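Local coordinates for protein BtrN (Bacillus circulans, PDB 4M7S) that uses S-adenosyl-L-methionine and two [4Fe-4S] clusters to oxidise 2-deoxy-scyllo-inosamine to amino-dideoxy-scyllo-inosose by radical chemistry in butirosin biosynthesis, at residues K3-I8 with Q203-I208; N70-V75 with E98-T103; M195-I200 with T215-M220. One frame throughout, in Å; residues are numbered along the deposited sequence.

Interaction 1 of 3, residues K3-I8 with Q203-I208; sequences KLFSMI and QHISDI
Ile205, in the first turn of helix 205-209, touches both Phe5, in the loop before strand 7-10, and Ile8 within it with its CD1 methyl. The tight spot is the meeting of the two isoleucines: they reach for each other tip to tip, and Ile205 CD1 lies 3.5 Å from Ile8 CD1, closer than methyls usually come. Both have CG1 trans to the backbone N (chi1 177° in Ile8, -166° in Ile205); with chi2 also extended, this carries the two CD1 methyls toward each other. Phe5 is met less closely, its CZ 4.0 Å from Ile205 CD1, and the methyl comes in obliquely. Leu4 CG lies 4.0 Å above one face of the Phe5 ring, over its centre. Toward solvent the contact thins out. Leu4 and Ser206 are partly exposed and approach without touching, while His204 caps the helix, its ND1 taking the N-H of Ser206 at 2.9 Å in the ring plane. This is apolar packing of the cluster-binding region on the N-terminal strand of the radical SAM sheet. Val178 of strand 175-178 packs on both isoleucines, Leu44 and Leu48 of helix 38-50 lie against Ile8, and Trp209 meets the Phe5 ring edge-to-face.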
loop_
_atom_site.group_PDB
_atom_site.type_symbol
_atom_site.label_atom_id
_atom_site.label_comp_id
_atom_site.label_asym_id
_atom_site.label_seq_id
_atom_site.Cartn_x
_atom_site.Cartn_y
_atom_site.Cartn_z
ATOM N N LYS A 3 -13.569 -9.009 -8.335
ATOM C CA LYS A 3 -12.355 -9.557 -7.731
ATOM C C LYS A 3 -11.843 -8.701 -6.563
ATOM O O LYS A 3 -11.695 -7.483 -6.690
ATOM C CB LYS A 3 -11.277 -9.709 -8.808
ATOM C CG LYS A 3 -9.878 -9.963 -8.285
ATOM C CD LYS A 3 -8.838 -9.721 -9.372
ATOM C CE LYS A 3 -7.438 -9.588 -8.780
ATOM N NZ LYS A 3 -7.317 -8.430 -7.840
ATOM N N LEU A 4 -11.576 -9.340 -5.424
ATOM C CA LEU A 4 -11.021 -8.635 -4.271
ATOM C C LEU A 4 -9.625 -8.121 -4.608
ATOM O O LEU A 4 -8.958 -8.660 -5.495
ATOM C CB LEU A 4 -10.945 -9.567 -3.060
ATOM C CG LEU A 4 -10.724 -8.934 -1.680
ATOM C CD1 LEU A 4 -11.981 -8.190 -1.227
ATOM C CD2 LEU A 4 -10.308 -9.976 -0.641
ATOM N N PHE A 5 -9.182 -7.081 -3.905
ATOM C CA PHE A 5 -7.818 -6.586 -4.065
ATOM C C PHE A 5 -6.818 -7.708 -3.786
ATOM O O PHE A 5 -7.087 -8.601 -2.986
ATOM C CB PHE A 5 -7.559 -5.392 -3.140
ATOM C CG PHE A 5 -8.096 -5.575 -1.746
ATOM C CD1 PHE A 5 -7.343 -6.222 -0.773
ATOM C CD2 PHE A 5 -9.353 -5.093 -1.408
ATOM C CE1 PHE A 5 -7.845 -6.400 0.506
ATOM C CE2 PHE A 5 -9.859 -5.258 -0.132
ATOM C CZ PHE A 5 -9.104 -5.917 0.828
ATOM N N SER A 6 -5.676 -7.668 -4.461
ATOM C CA SER A 6 -4.666 -8.697 -4.280
ATOM C C SER A 6 -3.542 -8.171 -3.389
ATOM O O SER A 6 -2.752 -8.944 -2.852
ATOM C CB SER A 6 -4.117 -9.155 -5.633
ATOM O OG SER A 6 -3.380 -8.116 -6.246
HETATM N N MSE A 7 -3.487 -6.849 -3.235
HETATM C CA MSE A 7 -2.501 -6.192 -2.375
HETATM C C MSE A 7 -3.208 -5.119 -1.561
HETATM O O MSE A 7 -4.052 -4.377 -2.085
HETATM C CB MSE A 7 -1.362 -5.575 -3.203
HETATM C CG MSE A 7 -0.545 -4.487 -2.460
HETATM SE SE MSE A 7 0.656 -5.117 -1.016
HETATM C CE MSE A 7 2.170 -5.675 -2.128
ATOM N N ILE A 8 -2.902 -5.060 -0.271
ATOM C CA ILE A 8 -3.385 -3.960 0.548
ATOM C C ILE A 8 -2.202 -3.287 1.232
ATOM O O ILE A 8 -1.355 -3.965 1.826
ATOM C CB ILE A 8 -4.451 -4.405 1.575
ATOM C CG1 ILE A 8 -4.870 -3.220 2.449
ATOM C CG2 ILE A 8 -3.944 -5.558 2.451
ATOM C CD1 ILE A 8 -6.176 -3.447 3.166
ATOM N N GLN A 203 -16.773 1.380 8.298
ATOM C CA GLN A 203 -17.386 0.527 7.294
ATOM C C GLN A 203 -16.429 -0.589 6.909
ATOM O O GLN A 203 -15.216 -0.401 6.921
ATOM C CB GLN A 203 -17.736 1.369 6.061
ATOM C CG GLN A 203 -18.483 0.638 4.971
ATOM C CD GLN A 203 -19.075 1.591 3.948
ATOM O OE1 GLN A 203 -18.497 2.642 3.652
ATOM N NE2 GLN A 203 -20.241 1.239 3.418
ATOM N N HIS A 204 -16.978 -1.753 6.579
ATOM C CA HIS A 204 -16.166 -2.902 6.207
ATOM C C HIS A 204 -15.423 -2.645 4.907
ATOM O O HIS A 204 -15.984 -2.109 3.947
ATOM C CB HIS A 204 -17.034 -4.155 6.076
ATOM C CG HIS A 204 -16.260 -5.437 6.149
ATOM N ND1 HIS A 204 -15.422 -5.858 5.145
ATOM C CD2 HIS A 204 -16.220 -6.398 7.108
ATOM C CE1 HIS A 204 -14.876 -7.015 5.483
ATOM N NE2 HIS A 204 -15.348 -7.368 6.665
ATOM N N ILE A 205 -14.156 -3.034 4.871
ATOM C CA ILE A 205 -13.342 -2.742 3.707
ATOM C C ILE A 205 -13.855 -3.456 2.464
ATOM O O ILE A 205 -13.625 -2.995 1.348
ATOM C CB ILE A 205 -11.861 -3.056 3.938
ATOM C CG1 ILE A 205 -11.020 -2.412 2.823
ATOM C CG2 ILE A 205 -11.650 -4.565 4.064
ATOM C CD1 ILE A 205 -9.549 -2.577 2.990
ATOM N N SER A 206 -14.570 -4.565 2.650
ATOM C CA SER A 206 -15.137 -5.248 1.502
ATOM C C SER A 206 -16.270 -4.422 0.910
ATOM O O SER A 206 -16.464 -4.396 -0.310
ATOM C CB SER A 206 -15.669 -6.625 1.896
ATOM O OG SER A 206 -16.257 -7.256 0.775
ATOM N N ASP A 207 -17.042 -3.776 1.783
ATOM C CA ASP A 207 -18.156 -2.939 1.343
ATOM C C ASP A 207 -17.655 -1.663 0.667
ATOM O O ASP A 207 -18.294 -1.142 -0.243
ATOM C CB ASP A 207 -19.057 -2.583 2.526
ATOM C CG ASP A 207 -19.795 -3.788 3.079
ATOM O OD1 ASP A 207 -20.138 -4.695 2.292
ATOM O OD2 ASP A 207 -20.034 -3.821 4.300
ATOM N N ILE A 208 -16.521 -1.153 1.138
ATOM C CA ILE A 208 -15.896 0.004 0.519
ATOM C C ILE A 208 -15.380 -0.384 -0.863
ATOM O O ILE A 208 -15.661 0.289 -1.855
ATOM C CB ILE A 208 -14.741 0.531 1.390
ATOM C CG1 ILE A 208 -15.291 1.089 2.710
ATOM C CG2 ILE A 208 -13.935 1.593 0.650
ATOM C CD1 ILE A 208 -14.211 1.332 3.758
#

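Interaction 2 of 3, residues N70-V75 with E98-T103; sequences NLDLFV and EKRLQT
Asp72 and Arg100 join two neighbouring helices through a salt bridge in which one carboxylate oxygen takes both terminal nitrogens of the guanidinium. Arg100 NH1 lies 2.8 Å from Asp72 OD1 and donates to the syn lone pair of that oxygen, whereas Arg100 NH2, 3.0 Å from the same Asp72 OD1, approaches from above the carboxylate plane. The oxygen sits at the guanidinium edge, in its plane, but the two flat groups are turned 53° apart, so this is not the flat pairing of two nitrogens with two oxygens. Neither bond is straight, the NH2 one bending to 139° at hydrogen. The arginine gets there by folding: its CG starts opposite the carbonyl carbon (chi1 -67°), and further bends at both chi2 and chi3 swing the end of the chain over to the other helix. Leu71 CD2 then lies obliquely against Arg100 NH2 at 3.9 Å, and Thr103 CG2 comes within 3.8 Å of Asp72 OD2. Thr103 OG1 is turned back to Lys99 O in its own helix. Helices 71-81 and 98-107 are successive helices of the radical SAM alpha/beta fold, strand 86-91 lying between them in sequence; they pack side by side, nearly parallel here, with Leu104 on Leu71 and Leu107 on Val75.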
loop_
_atom_site.group_PDB
_atom_site.type_symbol
_atom_site.label_atom_id
_atom_site.label_comp_id
_atom_site.label_asym_id
_atom_site.label_seq_id
_atom_site.Cartn_x
_atom_site.Cartn_y
_atom_site.Cartn_z
ATOM N N ASN A 70 4.660 -0.070 17.082
ATOM C CA ASN A 70 3.843 -1.273 17.241
ATOM C C ASN A 70 4.056 -2.264 16.115
ATOM O O ASN A 70 3.254 -3.178 15.945
ATOM C CB ASN A 70 2.351 -0.920 17.265
ATOM C CG ASN A 70 1.917 -0.309 18.566
ATOM O OD1 ASN A 70 2.205 -0.835 19.639
ATOM N ND2 ASN A 70 1.210 0.814 18.485
ATOM N N LEU A 71 5.124 -2.090 15.341
ATOM C CA LEU A 71 5.320 -2.932 14.163
ATOM C C LEU A 71 5.315 -4.441 14.466
ATOM O O LEU A 71 4.645 -5.203 13.775
ATOM C CB LEU A 71 6.584 -2.540 13.392
ATOM C CG LEU A 71 6.681 -3.319 12.073
ATOM C CD1 LEU A 71 5.559 -2.916 11.119
ATOM C CD2 LEU A 71 8.051 -3.169 11.425
ATOM N N ASP A 72 6.043 -4.873 15.489
ATOM C CA ASP A 72 6.107 -6.303 15.798
ATOM C C ASP A 72 4.725 -6.860 16.102
ATOM O O ASP A 72 4.364 -7.930 15.621
ATOM C CB ASP A 72 7.030 -6.584 16.990
ATOM C CG ASP A 72 8.505 -6.371 16.662
ATOM O OD1 ASP A 72 8.833 -6.066 15.493
ATOM O OD2 ASP A 72 9.336 -6.512 17.585
ATOM N N LEU A 73 3.977 -6.124 16.920
ATOM C CA LEU A 73 2.597 -6.449 17.261
ATOM C C LEU A 73 1.759 -6.589 15.995
ATOM O O LEU A 73 1.044 -7.581 15.812
ATOM C CB LEU A 73 2.030 -5.315 18.120
ATOM C CG LEU A 73 0.785 -5.417 19.010
ATOM C CD1 LEU A 73 -0.239 -4.406 18.576
ATOM C CD2 LEU A 73 0.199 -6.823 19.094
ATOM N N PHE A 74 1.846 -5.580 15.128
ATOM C CA PHE A 74 1.075 -5.559 13.887
ATOM C C PHE A 74 1.435 -6.718 12.965
ATOM O O PHE A 74 0.558 -7.325 12.354
ATOM C CB PHE A 74 1.253 -4.226 13.146
ATOM C CG PHE A 74 0.627 -3.051 13.854
ATOM C CD1 PHE A 74 -0.285 -3.245 14.872
ATOM C CD2 PHE A 74 0.951 -1.751 13.488
ATOM C CE1 PHE A 74 -0.866 -2.169 15.520
ATOM C CE2 PHE A 74 0.377 -0.672 14.132
ATOM C CZ PHE A 74 -0.532 -0.880 15.146
ATOM N N VAL A 75 2.724 -7.017 12.851
ATOM C CA VAL A 75 3.153 -8.146 12.028
ATOM C C VAL A 75 2.697 -9.485 12.627
ATOM O O VAL A 75 2.221 -10.370 11.909
ATOM C CB VAL A 75 4.685 -8.136 11.837
ATOM C CG1 VAL A 75 5.136 -9.392 11.122
ATOM C CG2 VAL A 75 5.106 -6.893 11.060
ATOM N N GLU A 98 20.266 -6.382 11.697
ATOM C CA GLU A 98 20.116 -7.817 11.514
ATOM C C GLU A 98 19.095 -8.383 12.507
ATOM O O GLU A 98 18.316 -9.290 12.183
ATOM C CB GLU A 98 21.468 -8.512 11.678
ATOM C CG GLU A 98 21.405 -10.010 11.495
ATOM C CD GLU A 98 21.051 -10.417 10.079
ATOM O OE1 GLU A 98 20.555 -11.552 9.892
ATOM O OE2 GLU A 98 21.277 -9.609 9.152
ATOM N N LYS A 99 19.098 -7.831 13.718
ATOM C CA LYS A 99 18.146 -8.228 14.751
ATOM C C LYS A 99 16.688 -7.945 14.377
ATOM O O LYS A 99 15.827 -8.820 14.532
ATOM C CB LYS A 99 18.505 -7.537 16.066
ATOM C CG LYS A 99 17.658 -7.939 17.247
ATOM C CD LYS A 99 18.332 -7.453 18.531
ATOM C CE LYS A 99 17.321 -6.959 19.542
ATOM N NZ LYS A 99 16.665 -8.074 20.261
ATOM N N ARG A 100 16.397 -6.734 13.905
ATOM C CA ARG A 100 15.039 -6.418 13.434
ATOM C C ARG A 100 14.644 -7.350 12.290
ATOM O O ARG A 100 13.510 -7.830 12.220
ATOM C CB ARG A 100 14.924 -4.959 12.960
ATOM C CG ARG A 100 15.081 -3.916 14.059
ATOM C CD ARG A 100 14.004 -4.047 15.139
ATOM N NE ARG A 100 12.685 -3.571 14.711
ATOM C CZ ARG A 100 11.553 -4.270 14.835
ATOM N NH1 ARG A 100 11.564 -5.493 15.365
ATOM N NH2 ARG A 100 10.402 -3.746 14.438
ATOM N N LEU A 101 15.588 -7.610 11.397
ATOM C CA LEU A 101 15.326 -8.462 10.240
ATOM C C LEU A 101 14.890 -9.853 10.702
ATOM O O LEU A 101 13.883 -10.391 10.234
ATOM C CB LEU A 101 16.593 -8.574 9.393
ATOM C CG LEU A 101 16.549 -9.126 7.967
ATOM C CD1 LEU A 101 17.917 -8.933 7.330
ATOM C CD2 LEU A 101 16.168 -10.592 7.907
ATOM N N GLN A 102 15.667 -10.447 11.601
ATOM C CA GLN A 102 15.386 -11.811 12.013
ATOM C C GLN A 102 14.110 -11.876 12.837
ATOM O O GLN A 102 13.356 -12.836 12.739
ATOM C CB GLN A 102 16.578 -12.410 12.765
ATOM C CG GLN A 102 17.828 -12.568 11.896
ATOM C CD GLN A 102 18.881 -13.459 12.541
ATOM O OE1 GLN A 102 18.715 -13.914 13.673
ATOM N NE2 GLN A 102 19.969 -13.712 11.821
ATOM N N THR A 103 13.878 -10.841 13.637
ATOM C CA THR A 103 12.675 -10.735 14.459
ATOM C C THR A 103 11.439 -10.606 13.569
ATOM O O THR A 103 10.471 -11.340 13.737
ATOM C CB THR A 103 12.755 -9.519 15.405
ATOM O OG1 THR A 103 13.818 -9.718 16.343
ATOM C CG2 THR A 103 11.451 -9.322 16.150
#

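Interaction 3 of 3, residues M195-I200 with T215-M220; sequences MVMGNI and TSFRKM
Within the iron-sulfur cluster-binding region that houses the second [4Fe-4S] cluster, helix 212-222 turns Phe217 toward the segment leading into the short strand 198-199. Met195 and Met197 of that segment, present here as selenomethionine in place of methionine, meet the phenylalanine at different places. Met195 supplies a CH-pi contact: its CG lies over the centre of one ring face, 4.2 Å from the Phe217 centroid and only 12° off the ring normal. Its chain bends at both chi2 and chi3, and the selenium ends 5.0 Å from the same Phe217 centroid in an oblique Met-aromatic contact. Met197 comes in at about a right angle to the phenylalanine side chain. Its terminal methyl CE reaches the base of that side chain, 3.6 Å from CB and from ring atom CD2 of Phe217. A bend at chi2 (-66°) followed by an extended chi3 carries CE across to it. Phe217 meets them with its CG anti to the backbone N (chi1 -175°), which takes the ring off the helix toward both methionine side chains. Round about, Leu231, which lines the cluster pocket, touches Met195, while Lys213 and Phe214 of the same helix pack on Met197. The Phe217 side chain comes within about 4 Å of the bound cluster and about 6 Å of the side chain of Cys187, a probable ligand of it. Carbon, selenium and aromatic surface make the whole contact, and Met197 and Phe217 are buried, so the Phe217 side probably offers the cluster an apolar neighbour.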
loop_
_atom_site.group_PDB
_atom_site.type_symbol
_atom_site.label_atom_id
_atom_site.label_comp_id
_atom_site.label_asym_id
_atom_site.label_seq_id
_atom_site.Cartn_x
_atom_site.Cartn_y
_atom_site.Cartn_z
HETATM N N MSE A 195 -9.220 10.671 -3.697
HETATM C CA MSE A 195 -10.184 9.615 -3.977
HETATM C C MSE A 195 -10.405 8.741 -2.742
HETATM O O MSE A 195 -10.125 7.548 -2.766
HETATM C CB MSE A 195 -9.681 8.751 -5.134
HETATM C CG MSE A 195 -10.738 8.364 -6.142
HETATM SE SE MSE A 195 -11.646 9.914 -6.907
HETATM C CE MSE A 195 -10.140 10.717 -7.844
ATOM N N VAL A 196 -10.890 9.338 -1.660
ATOM C CA VAL A 196 -11.226 8.572 -0.465
ATOM C C VAL A 196 -12.497 7.780 -0.757
ATOM O O VAL A 196 -13.528 8.359 -1.099
ATOM C CB VAL A 196 -11.444 9.477 0.749
ATOM C CG1 VAL A 196 -11.942 8.645 1.945
ATOM C CG2 VAL A 196 -10.146 10.198 1.102
HETATM N N MSE A 197 -12.397 6.458 -0.656
HETATM C CA MSE A 197 -13.492 5.563 -1.021
HETATM C C MSE A 197 -14.348 5.228 0.196
HETATM O O MSE A 197 -15.504 4.838 0.074
HETATM C CB MSE A 197 -12.924 4.292 -1.654
HETATM C CG MSE A 197 -12.106 4.576 -2.909
HETATM SE SE MSE A 197 -13.265 5.285 -4.291
HETATM C CE MSE A 197 -12.055 5.055 -5.815
ATOM N N GLY A 198 -13.767 5.396 1.375
ATOM C CA GLY A 198 -14.493 5.215 2.620
ATOM C C GLY A 198 -13.474 5.146 3.737
ATOM O O GLY A 198 -12.318 5.510 3.539
ATOM N N ASN A 199 -13.896 4.679 4.908
ATOM C CA ASN A 199 -13.008 4.587 6.059
ATOM C C ASN A 199 -13.331 3.296 6.817
ATOM O O ASN A 199 -14.492 3.042 7.138
ATOM C CB ASN A 199 -13.185 5.824 6.958
ATOM C CG ASN A 199 -12.208 5.847 8.126
ATOM O OD1 ASN A 199 -12.309 5.026 9.049
ATOM N ND2 ASN A 199 -11.252 6.786 8.093
ATOM N N ILE A 200 -12.312 2.480 7.077
ATOM C CA ILE A 200 -12.511 1.168 7.692
ATOM C C ILE A 200 -12.877 1.238 9.174
ATOM O O ILE A 200 -13.291 0.235 9.761
ATOM C CB ILE A 200 -11.272 0.264 7.541
ATOM C CG1 ILE A 200 -10.064 0.910 8.225
ATOM C CG2 ILE A 200 -10.995 -0.021 6.069
ATOM C CD1 ILE A 200 -9.033 -0.069 8.659
ATOM N N THR A 215 -16.201 0.926 -7.432
ATOM C CA THR A 215 -16.529 0.076 -8.573
ATOM C C THR A 215 -16.496 0.824 -9.905
ATOM O O THR A 215 -15.929 0.340 -10.890
ATOM C CB THR A 215 -17.897 -0.596 -8.370
ATOM O OG1 THR A 215 -17.831 -1.419 -7.195
ATOM C CG2 THR A 215 -18.266 -1.443 -9.571
ATOM N N SER A 216 -17.107 2.001 -9.943
ATOM C CA SER A 216 -17.112 2.773 -11.177
ATOM C C SER A 216 -15.710 3.307 -11.474
ATOM O O SER A 216 -15.308 3.388 -12.632
ATOM C CB SER A 216 -18.133 3.909 -11.117
ATOM O OG SER A 216 -17.821 4.824 -10.092
ATOM N N PHE A 217 -14.956 3.643 -10.427
ATOM C CA PHE A 217 -13.608 4.169 -10.623
ATOM C C PHE A 217 -12.727 3.118 -11.279
ATOM O O PHE A 217 -12.031 3.406 -12.248
ATOM C CB PHE A 217 -12.990 4.625 -9.294
ATOM C CG PHE A 217 -11.640 5.282 -9.439
ATOM C CD1 PHE A 217 -11.526 6.557 -9.984
ATOM C CD2 PHE A 217 -10.486 4.635 -9.014
ATOM C CE1 PHE A 217 -10.283 7.170 -10.108
ATOM C CE2 PHE A 217 -9.240 5.246 -9.128
ATOM C CZ PHE A 217 -9.140 6.508 -9.679
ATOM N N ARG A 218 -12.754 1.893 -10.760
ATOM C CA ARG A 218 -11.864 0.869 -11.291
ATOM C C ARG A 218 -12.299 0.453 -12.699
ATOM O O ARG A 218 -11.462 0.108 -13.533
ATOM C CB ARG A 218 -11.721 -0.333 -10.337
ATOM C CG ARG A 218 -12.797 -1.391 -10.449
ATOM C CD ARG A 218 -12.461 -2.591 -9.559
ATOM N NE ARG A 218 -12.121 -2.173 -8.205
ATOM C CZ ARG A 218 -12.987 -2.122 -7.196
ATOM N NH1 ARG A 218 -14.246 -2.486 -7.377
ATOM N NH2 ARG A 218 -12.592 -1.721 -5.998
ATOM N N LYS A 219 -13.606 0.508 -12.963
ATOM C CA LYS A 219 -14.144 0.237 -14.300
ATOM C C LYS A 219 -13.712 1.320 -15.286
ATOM O O LYS A 219 -13.333 1.037 -16.426
ATOM C CB LYS A 219 -15.676 0.167 -14.241
ATOM C CG LYS A 219 -16.374 0.144 -15.596
ATOM C CD LYS A 219 -17.845 0.498 -15.428
ATOM C CE LYS A 219 -18.441 -0.237 -14.227
ATOM N NZ LYS A 219 -19.584 0.499 -13.602
HETATM N N MSE A 220 -13.782 2.565 -14.828
HETATM C CA MSE A 220 -13.419 3.739 -15.620
HETATM C C MSE A 220 -11.927 3.698 -15.986
HETATM O O MSE A 220 -11.545 4.015 -17.112
HETATM C CB MSE A 220 -13.748 4.992 -14.796
HETATM C CG MSE A 220 -13.414 6.335 -15.416
HETATM SE SE MSE A 220 -13.340 7.768 -14.070
HETATM C CE MSE A 220 -15.141 7.639 -13.349
#

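From the N terminus, residues 3-8 open the longest loop, which interaction 1 closes only at 203-208, tying the first strand of the chain, which lies inside the sheet, to helix 205-209. Interaction 2 closes a short loop nested inside it, joining helices 71-81 and 98-107, with strand 86-91 between them in the chain. Interaction 3 opens at 195-200, before interaction 1 closes, and ends at 215-220, so these two cross. They also touch: Ile208 CD1 packs on Asn199 N at 3.6 Å. Interaction 1 joins the cluster-binding region to the N-terminal strand, while interaction 3 closes a loop within that region; interaction 2 lies about 32 Å from interaction 3, centre to centre.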